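Local coordinates for protein halocarboxylic acid dehalogenase DehI (Pseudomonas putida, PDB 3BJX) that probably hydrolyses carbon–halogen bonds of 2-haloacids, as a group I alpha-haloacid dehalogenase with an all-alpha fold, at residues A[52-57]-A[133-138]; A[64-69]-A[254-259]. All coordinates share one frame; numbering follows the deposited sequence.

Contact 1 (A[52-57]-A[133-138]). With SO4 (sulfate ion), chain E.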
ATOM      1  N   PHE A  52      14.612   5.532  -0.974  1.00 15.34           N
ATOM      2  CA  PHE A  52      14.170   4.496  -1.905  1.00 17.34           C
ATOM      3  C   PHE A  52      12.858   4.916  -2.618  1.00 18.66           C
ATOM      4  O   PHE A  52      12.736   4.789  -3.839  1.00 20.36           O
ATOM      5  CB  PHE A  52      13.999   3.170  -1.114  1.00 16.08           C
ATOM      6  CG  PHE A  52      13.648   1.946  -1.958  1.00 14.60           C
ATOM      7  CD1 PHE A  52      13.982   1.857  -3.303  1.00 12.01           C
ATOM      8  CD2 PHE A  52      13.021   0.843  -1.350  1.00 14.40           C
ATOM      9  CE1 PHE A  52      13.660   0.709  -4.041  1.00 12.65           C
ATOM     10  CE2 PHE A  52      12.718  -0.308  -2.069  1.00 12.82           C
ATOM     11  CZ  PHE A  52      13.038  -0.377  -3.417  1.00 13.60           C
ATOM     12  N   GLY A  53      11.894   5.435  -1.857  1.00 19.54           N
ATOM     13  CA  GLY A  53      10.617   5.865  -2.408  1.00 19.40           C
ATOM     14  C   GLY A  53      10.748   6.956  -3.450  1.00 20.79           C
ATOM     15  O   GLY A  53      10.038   6.956  -4.462  1.00 20.71           O
ATOM     16  N   CYS A  54      11.648   7.902  -3.201  1.00 20.96           N
ATOM     17  CA  CYS A  54      11.929   8.954  -4.191  1.00 20.31           C
ATOM     18  C   CYS A  54      12.593   8.402  -5.441  1.00 20.17           C
ATOM     19  O   CYS A  54      12.245   8.804  -6.539  1.00 22.72           O
ATOM     20  CB  CYS A  54      12.791  10.046  -3.591  1.00 18.71           C
ATOM     21  SG  CYS A  54      11.880  11.001  -2.413  1.00 16.71           S
ATOM     22  N   ARG A  55      13.532   7.477  -5.262  1.00 18.09           N
ATOM     23  CA  ARG A  55      14.253   6.865  -6.375  1.00 17.42           C
ATOM     24  C   ARG A  55      13.336   6.070  -7.311  1.00 18.12           C
ATOM     25  O   ARG A  55      13.595   5.998  -8.530  1.00 18.41           O
ATOM     26  CB  ARG A  55      15.414   5.986  -5.869  1.00 15.73           C
ATOM     27  CG  ARG A  55      16.323   6.714  -4.876  1.00 14.81           C
ATOM     28  CD  ARG A  55      17.664   6.023  -4.702  1.00 14.76           C
ATOM     29  NE  ARG A  55      17.590   4.629  -4.247  1.00 11.12           N
ATOM     30  CZ  ARG A  55      17.783   4.218  -2.991  1.00 12.02           C
ATOM     31  NH1 ARG A  55      18.015   5.086  -2.014  1.00 10.43           N
ATOM     32  NH2 ARG A  55      17.718   2.912  -2.702  1.00 11.49           N
ATOM     33  N   VAL A  56      12.285   5.478  -6.742  1.00 15.30           N
ATOM     34  CA  VAL A  56      11.235   4.846  -7.532  1.00 15.78           C
ATOM     35  C   VAL A  56      10.363   5.875  -8.262  1.00 16.60           C
ATOM     36  O   VAL A  56       9.972   5.647  -9.407  1.00 16.39           O
ATOM     37  CB  VAL A  56      10.366   3.884  -6.668  1.00 13.81           C
ATOM     38  CG1 VAL A  56       9.187   3.343  -7.467  1.00 12.09           C
ATOM     39  CG2 VAL A  56      11.247   2.732  -6.119  1.00 12.01           C
ATOM     40  N   LEU A  57      10.085   6.996  -7.595  1.00 18.43           N
ATOM     41  CA  LEU A  57       9.261   8.092  -8.136  1.00 18.92           C
ATOM     42  C   LEU A  57       9.986   8.792  -9.255  1.00 18.65           C
ATOM     43  O   LEU A  57       9.364   9.294 -10.189  1.00 19.02           O
ATOM     44  CB  LEU A  57       8.937   9.132  -7.053  1.00 17.33           C
ATOM     45  CG  LEU A  57       8.050   8.724  -5.882  1.00 18.22           C
ATOM     46  CD1 LEU A  57       7.958   9.878  -4.836  1.00 18.61           C
ATOM     47  CD2 LEU A  57       6.654   8.266  -6.364  1.00 18.16           C
ATOM     48  N   LEU A 133       8.740  10.289   5.632  1.00 13.66           N
ATOM     49  CA  LEU A 133       7.336   9.922   5.850  1.00 14.38           C
ATOM     50  C   LEU A 133       6.376  11.106   5.632  1.00 14.35           C
ATOM     51  O   LEU A 133       5.254  10.905   5.190  1.00 16.27           O
ATOM     52  CB  LEU A 133       7.136   9.306   7.249  1.00 12.46           C
ATOM     53  CG  LEU A 133       5.751   8.801   7.665  1.00 13.07           C
ATOM     54  CD1 LEU A 133       5.149   7.787   6.643  1.00 12.28           C
ATOM     55  CD2 LEU A 133       5.776   8.211   9.100  1.00 12.73           C
ATOM     56  N   LEU A 134       6.821  12.324   5.929  1.00 14.83           N
ATOM     57  CA  LEU A 134       6.012  13.528   5.705  1.00 16.07           C
ATOM     58  C   LEU A 134       5.953  13.892   4.239  1.00 17.36           C
ATOM     59  O   LEU A 134       4.871  14.127   3.702  1.00 19.33           O
ATOM     60  CB  LEU A 134       6.563  14.720   6.483  1.00 15.09           C
ATOM     61  CG  LEU A 134       6.354  14.711   7.981  1.00 15.99           C
ATOM     62  CD1 LEU A 134       7.368  15.651   8.595  1.00 16.18           C
ATOM     63  CD2 LEU A 134       4.889  15.048   8.393  1.00 15.21           C
ATOM     64  N   LEU A 135       7.122  13.968   3.599  1.00 18.46           N
ATOM     65  CA  LEU A 135       7.203  14.204   2.147  1.00 17.61           C
ATOM     66  C   LEU A 135       6.269  13.251   1.380  1.00 17.93           C
ATOM     67  O   LEU A 135       5.350  13.704   0.710  1.00 19.05           O
ATOM     68  CB  LEU A 135       8.650  14.107   1.634  1.00 16.31           C
ATOM     69  CG  LEU A 135       8.848  14.137   0.105  1.00 17.18           C
ATOM     70  CD1 LEU A 135       8.245  15.387  -0.524  1.00 17.51           C
ATOM     71  CD2 LEU A 135      10.299  14.019  -0.295  1.00 16.65           C
ATOM     72  N   ILE A 136       6.492  11.945   1.518  1.00 17.21           N
ATOM     73  CA  ILE A 136       5.699  10.908   0.857  1.00 16.43           C
ATOM     74  C   ILE A 136       4.202  11.016   1.175  1.00 16.52           C
ATOM     75  O   ILE A 136       3.361  10.821   0.286  1.00 16.44           O
ATOM     76  CB  ILE A 136       6.278   9.496   1.186  1.00 17.88           C
ATOM     77  CG1 ILE A 136       7.698   9.312   0.577  1.00 18.33           C
ATOM     78  CG2 ILE A 136       5.319   8.370   0.842  1.00 17.29           C
ATOM     79  CD1 ILE A 136       7.894   9.816  -0.828  1.00 19.36           C
ATOM     80  N   THR A 137       3.880  11.338   2.434  1.00 16.53           N
ATOM     81  CA  THR A 137       2.501  11.671   2.842  1.00 14.93           C
ATOM     82  C   THR A 137       1.955  12.952   2.191  1.00 14.43           C
ATOM     83  O   THR A 137       0.808  12.929   1.738  1.00 15.64           O
ATOM     84  CB  THR A 137       2.319  11.728   4.384  1.00 13.71           C
ATOM     85  OG1 THR A 137       2.884  10.553   4.968  1.00 13.92           O
ATOM     86  CG2 THR A 137       0.822  11.777   4.766  1.00 13.69           C
ATOM     87  N   ALA A 138       2.735  14.050   2.131  1.00 13.15           N
ATOM     88  CA  ALA A 138       2.266  15.270   1.428  1.00 12.25           C
ATOM     89  C   ALA A 138       1.970  14.963  -0.041  1.00 12.37           C
ATOM     90  O   ALA A 138       0.918  15.340  -0.580  1.00 13.14           O
ATOM     91  CB  ALA A 138       3.269  16.412   1.540  1.00 14.01           C
TER
HETATM   92  S   SO4 E 297      14.466   4.619   2.533  1.00 25.72           S
HETATM   93  O1  SO4 E 297      15.141   4.942   3.805  1.00 24.70           O
HETATM   94  O2  SO4 E 297      13.274   5.452   2.378  1.00 25.61           O
HETATM   95  O3  SO4 E 297      15.386   4.886   1.437  1.00 26.55           O
HETATM   96  O4  SO4 E 297      14.058   3.215   2.471  1.00 24.36           O

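Contact 2 (A[64-69]-A[254-259]). With SO4 (sulfate ion), chain G.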
ATOM      1  N   LEU A  64       8.926  13.866 -10.060  1.00 20.80           N
ATOM      2  CA  LEU A  64       9.661  14.163  -8.816  1.00 21.13           C
ATOM      3  C   LEU A  64      10.281  15.561  -8.806  1.00 21.74           C
ATOM      4  O   LEU A  64      10.217  16.238  -7.789  1.00 24.90           O
ATOM      5  CB  LEU A  64      10.711  13.070  -8.501  1.00 20.57           C
ATOM      6  CG  LEU A  64      11.640  13.341  -7.297  1.00 21.57           C
ATOM      7  CD1 LEU A  64      10.876  13.153  -5.966  1.00 22.16           C
ATOM      8  CD2 LEU A  64      12.953  12.519  -7.290  1.00 19.71           C
ATOM      9  N   PRO A  65      10.899  16.000  -9.920  1.00 21.51           N
ATOM     10  CA  PRO A  65      11.401  17.373  -9.900  1.00 21.82           C
ATOM     11  C   PRO A  65      10.319  18.401  -9.565  1.00 22.50           C
ATOM     12  O   PRO A  65      10.578  19.333  -8.777  1.00 21.21           O
ATOM     13  CB  PRO A  65      11.922  17.571 -11.326  1.00 21.89           C
ATOM     14  CG  PRO A  65      12.341  16.179 -11.738  1.00 21.33           C
ATOM     15  CD  PRO A  65      11.242  15.321 -11.182  1.00 21.23           C
ATOM     16  N   LEU A  66       9.128  18.223 -10.158  1.00 21.57           N
ATOM     17  CA  LEU A  66       7.998  19.104  -9.922  1.00 21.16           C
ATOM     18  C   LEU A  66       7.462  18.932  -8.508  1.00 20.88           C
ATOM     19  O   LEU A  66       7.386  19.907  -7.767  1.00 20.70           O
ATOM     20  CB  LEU A  66       6.891  18.862 -10.952  1.00 21.53           C
ATOM     21  CG  LEU A  66       5.555  19.570 -10.696  1.00 20.48           C
ATOM     22  CD1 LEU A  66       5.585  21.044 -11.097  1.00 19.82           C
ATOM     23  CD2 LEU A  66       4.444  18.819 -11.418  1.00 21.49           C
ATOM     24  N   ALA A  67       7.106  17.693  -8.143  1.00 20.12           N
ATOM     25  CA  ALA A  67       6.670  17.354  -6.789  1.00 19.20           C
ATOM     26  C   ALA A  67       7.595  17.886  -5.693  1.00 20.57           C
ATOM     27  O   ALA A  67       7.137  18.473  -4.711  1.00 22.57           O
ATOM     28  CB  ALA A  67       6.490  15.869  -6.646  1.00 18.95           C
ATOM     29  N   TRP A  68       8.894  17.707  -5.846  1.00 20.57           N
ATOM     30  CA  TRP A  68       9.821  18.263  -4.856  1.00 21.75           C
ATOM     31  C   TRP A  68       9.829  19.803  -4.797  1.00 23.48           C
ATOM     32  O   TRP A  68       9.879  20.391  -3.712  1.00 24.41           O
ATOM     33  CB  TRP A  68      11.239  17.734  -5.076  1.00 20.03           C
ATOM     34  CG  TRP A  68      12.224  18.399  -4.197  1.00 19.00           C
ATOM     35  CD1 TRP A  68      13.226  19.232  -4.577  1.00 19.05           C
ATOM     36  CD2 TRP A  68      12.276  18.327  -2.764  1.00 19.71           C
ATOM     37  NE1 TRP A  68      13.913  19.682  -3.466  1.00 19.24           N
ATOM     38  CE2 TRP A  68      13.348  19.130  -2.345  1.00 19.22           C
ATOM     39  CE3 TRP A  68      11.526  17.646  -1.795  1.00 19.25           C
ATOM     40  CZ2 TRP A  68      13.689  19.261  -1.012  1.00 18.83           C
ATOM     41  CZ3 TRP A  68      11.866  17.797  -0.475  1.00 18.97           C
ATOM     42  CH2 TRP A  68      12.934  18.591  -0.096  1.00 18.87           C
ATOM     43  N   ARG A  69       9.776  20.444  -5.964  1.00 26.04           N
ATOM     44  CA  ARG A  69       9.783  21.905  -6.087  1.00 27.49           C
ATOM     45  C   ARG A  69       8.610  22.546  -5.331  1.00 26.80           C
ATOM     46  O   ARG A  69       8.721  23.650  -4.804  1.00 27.62           O
ATOM     47  CB  ARG A  69       9.737  22.267  -7.574  1.00 28.61           C
ATOM     48  CG  ARG A  69       9.632  23.759  -7.923  1.00 30.85           C
ATOM     49  CD  ARG A  69       9.521  23.967  -9.438  1.00 31.05           C
ATOM     50  NE  ARG A  69      10.432  23.075 -10.157  1.00 33.25           N
ATOM     51  CZ  ARG A  69      10.092  22.283 -11.175  1.00 34.02           C
ATOM     52  NH1 ARG A  69       8.853  22.276 -11.664  1.00 34.04           N
ATOM     53  NH2 ARG A  69      11.019  21.509 -11.724  1.00 34.78           N
ATOM     54  N   ALA A 254       2.247  21.826  -0.240  1.00 26.74           N
ATOM     55  CA  ALA A 254       3.167  20.753  -0.511  1.00 24.87           C
ATOM     56  C   ALA A 254       2.461  19.827  -1.479  1.00 24.82           C
ATOM     57  O   ALA A 254       1.241  19.944  -1.693  1.00 24.30           O
ATOM     58  CB  ALA A 254       3.523  20.032   0.767  1.00 25.40           C
ATOM     59  N   GLY A 255       3.222  18.930  -2.094  1.00 23.57           N
ATOM     60  CA  GLY A 255       2.649  17.959  -3.023  1.00 25.30           C
ATOM     61  C   GLY A 255       2.166  18.581  -4.313  1.00 25.22           C
ATOM     62  O   GLY A 255       2.417  19.758  -4.572  1.00 24.78           O
ATOM     63  N   VAL A 256       1.499  17.769  -5.132  1.00 26.42           N
ATOM     64  CA  VAL A 256       0.874  18.217  -6.390  1.00 26.65           C
ATOM     65  C   VAL A 256      -0.361  17.350  -6.672  1.00 27.40           C
ATOM     66  O   VAL A 256      -0.304  16.113  -6.613  1.00 26.95           O
ATOM     67  CB  VAL A 256       1.911  18.350  -7.606  1.00 26.73           C
ATOM     68  CG1 VAL A 256       2.837  17.161  -7.731  1.00 25.95           C
ATOM     69  CG2 VAL A 256       1.221  18.640  -8.934  1.00 26.37           C
ATOM     70  N   GLN A 257      -1.491  18.015  -6.910  1.00 29.77           N
ATOM     71  CA  GLN A 257      -2.791  17.344  -7.056  1.00 31.08           C
ATOM     72  C   GLN A 257      -2.805  16.567  -8.364  1.00 31.89           C
ATOM     73  O   GLN A 257      -2.147  16.980  -9.328  1.00 33.57           O
ATOM     74  CB  GLN A 257      -3.936  18.355  -7.011  1.00 32.78           C
ATOM     75  CG  GLN A 257      -3.927  19.298  -5.796  1.00 35.33           C
ATOM     76  CD  GLN A 257      -4.771  18.795  -4.618  1.00 37.05           C
ATOM     77  OE1 GLN A 257      -5.976  18.550  -4.768  1.00 37.60           O
ATOM     78  NE2 GLN A 257      -4.148  18.672  -3.435  1.00 36.46           N
ATOM     79  N   ARG A 258      -3.533  15.451  -8.397  1.00 31.63           N
ATOM     80  CA  ARG A 258      -3.574  14.571  -9.566  1.00 33.70           C
ATOM     81  C   ARG A 258      -4.184  15.224 -10.810  1.00 34.69           C
ATOM     82  O   ARG A 258      -3.829  14.863 -11.939  1.00 34.35           O
ATOM     83  CB  ARG A 258      -4.304  13.269  -9.240  1.00 33.70           C
ATOM     84  CG  ARG A 258      -4.784  12.478 -10.442  1.00 34.41           C
ATOM     85  CD  ARG A 258      -5.334  11.107 -10.041  1.00 36.83           C
ATOM     86  NE  ARG A 258      -6.452  11.163  -9.092  1.00 38.48           N
ATOM     87  CZ  ARG A 258      -7.703  11.481  -9.412  1.00 39.83           C
ATOM     88  NH1 ARG A 258      -8.027  11.806 -10.670  1.00 41.16           N
ATOM     89  NH2 ARG A 258      -8.637  11.491  -8.468  1.00 40.45           N
ATOM     90  N   SER A 259      -5.103  16.163 -10.600  1.00 35.34           N
ATOM     91  CA  SER A 259      -5.672  16.933 -11.695  1.00 37.11           C
ATOM     92  C   SER A 259      -4.594  17.721 -12.462  1.00 38.51           C
ATOM     93  O   SER A 259      -4.671  17.874 -13.688  1.00 38.67           O
ATOM     94  CB  SER A 259      -6.783  17.868 -11.188  1.00 37.30           C
ATOM     95  OG  SER A 259      -6.358  18.657 -10.086  1.00 37.03           O
TER
HETATM   96  S   SO4 G 299       5.957  25.269 -11.353  1.00 76.62           S
HETATM   97  O1  SO4 G 299       7.198  24.723 -11.901  1.00 76.37           O
HETATM   98  O2  SO4 G 299       5.963  26.730 -11.456  1.00 75.89           O
HETATM   99  O3  SO4 G 299       4.815  24.710 -12.080  1.00 75.88           O
HETATM  100  O4  SO4 G 299       5.866  24.894  -9.942  1.00 76.73           O

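Contact 1 (A[52-57]-A[133-138])
Leu-135 and Ile-136 of helix 112-143 meet Cys-54 and Leu-57 of the short helix 52-57 in a sparse helix-helix packing within the all-alpha dehalogenase fold. The two segment axes run in roughly the same direction, 36° apart, and stay 11.0 Å from each other at closest approach, so the close contacts are made by side-chain ends and only 120 Å² is buried. Leu-135 comes first along the long helix. Its CG lies anti to the backbone N (chi1 172°), and CD2 reaches SG of Cys-54 at 4.0 Å, a purely apolar meeting. Ile-136, one residue on, does not aim its CB straight at helix 52-57; the CG1 branch carries CD1 across instead. That methyl lies 4.0 Å from Leu-57 CD1, the two side chains crossing at a slant, and more loosely 4.5 Å from Cys-54 SG. Leu-57 also packs on Leu-273 and Val-276 of helix 267-299, so helix 52-57 touches two long helices. At its N-terminal end a sulfate, probably from the crystallisation liquor, is also held by Ser-203 and Trp-49; the helix end would be expected to suit an anion. Phe-52 N donates to sulfate O3 at 2.6 Å in a nearly straight bond, with an N-H...O angle of 172°.

Contact 2 (A[64-69]-A[254-259])
A single loop side chain, Val-256, makes all the apolar side-chain contacts with helix 63-71 in this contact, using one methyl for each of two neighbouring helix residues. Its chi1 of 46° sets CG1 between the backbone N and the carbonyl carbon, while CG2 lies anti to N, and this splits the two methyls between their partners. CG1 sits against Ala-67, 4.0 Å from both CA and CB, where the small side chain lets the valine approach the helix backbone. CG2 meets CD2 of Leu-66 at 4.1 Å, the two side chains crossing at about a right angle. The backbones are closest one residue earlier, with Ala-67 CA and Gly-255 CA 5.5 Å apart; Gly-255 has a positive phi of 70°, and its N is hydrogen-bonded to Ser-71 OG.

The other methyl of Leu-66, CD1, lies beside a sulfate ion, probably from the crystallisation liquor, in van der Waals contact 3.9 Å from its O3. Arg-69, about one turn on, bends at chi3 and gives NH1 to sulfate O1 at 3.0 Å. This bond is far from straight (134°), and Arg-70 NH1 is a second donor to the same ion. Pro-65 O and Leu-66 CA lie against one face of the Arg-69 guanidinium, both offset toward its rim.

The loop runs between helices 230-248 and 267-299. Leu-139 of helix 112-143 packs on Ala-67, while side chains of helix 32-45 touch Leu-64, Pro-65 and Trp-68.

In the fold
Contacts 1 and 2 are both apolar, and their centres lie about 11 Å apart. They use consecutive helices, 52-57 and 63-71, whose partners follow in the same order along the chain. Contact 1 is the deeper, with its centre about 8 Å from that of the chain, and joins two helices; contact 2, its centre about 18 Å out, sets a helix against a loop and includes the partly exposed Leu-66. The two touch directly: Ala-138 CB meets Ala-254 CB at 3.7 Å, and Leu-135 also packs on Trp-68. A sulfate is bound by the first segment of each, but contact 1 offers a backbone N at a helix start and contact 2 an exposed arginine.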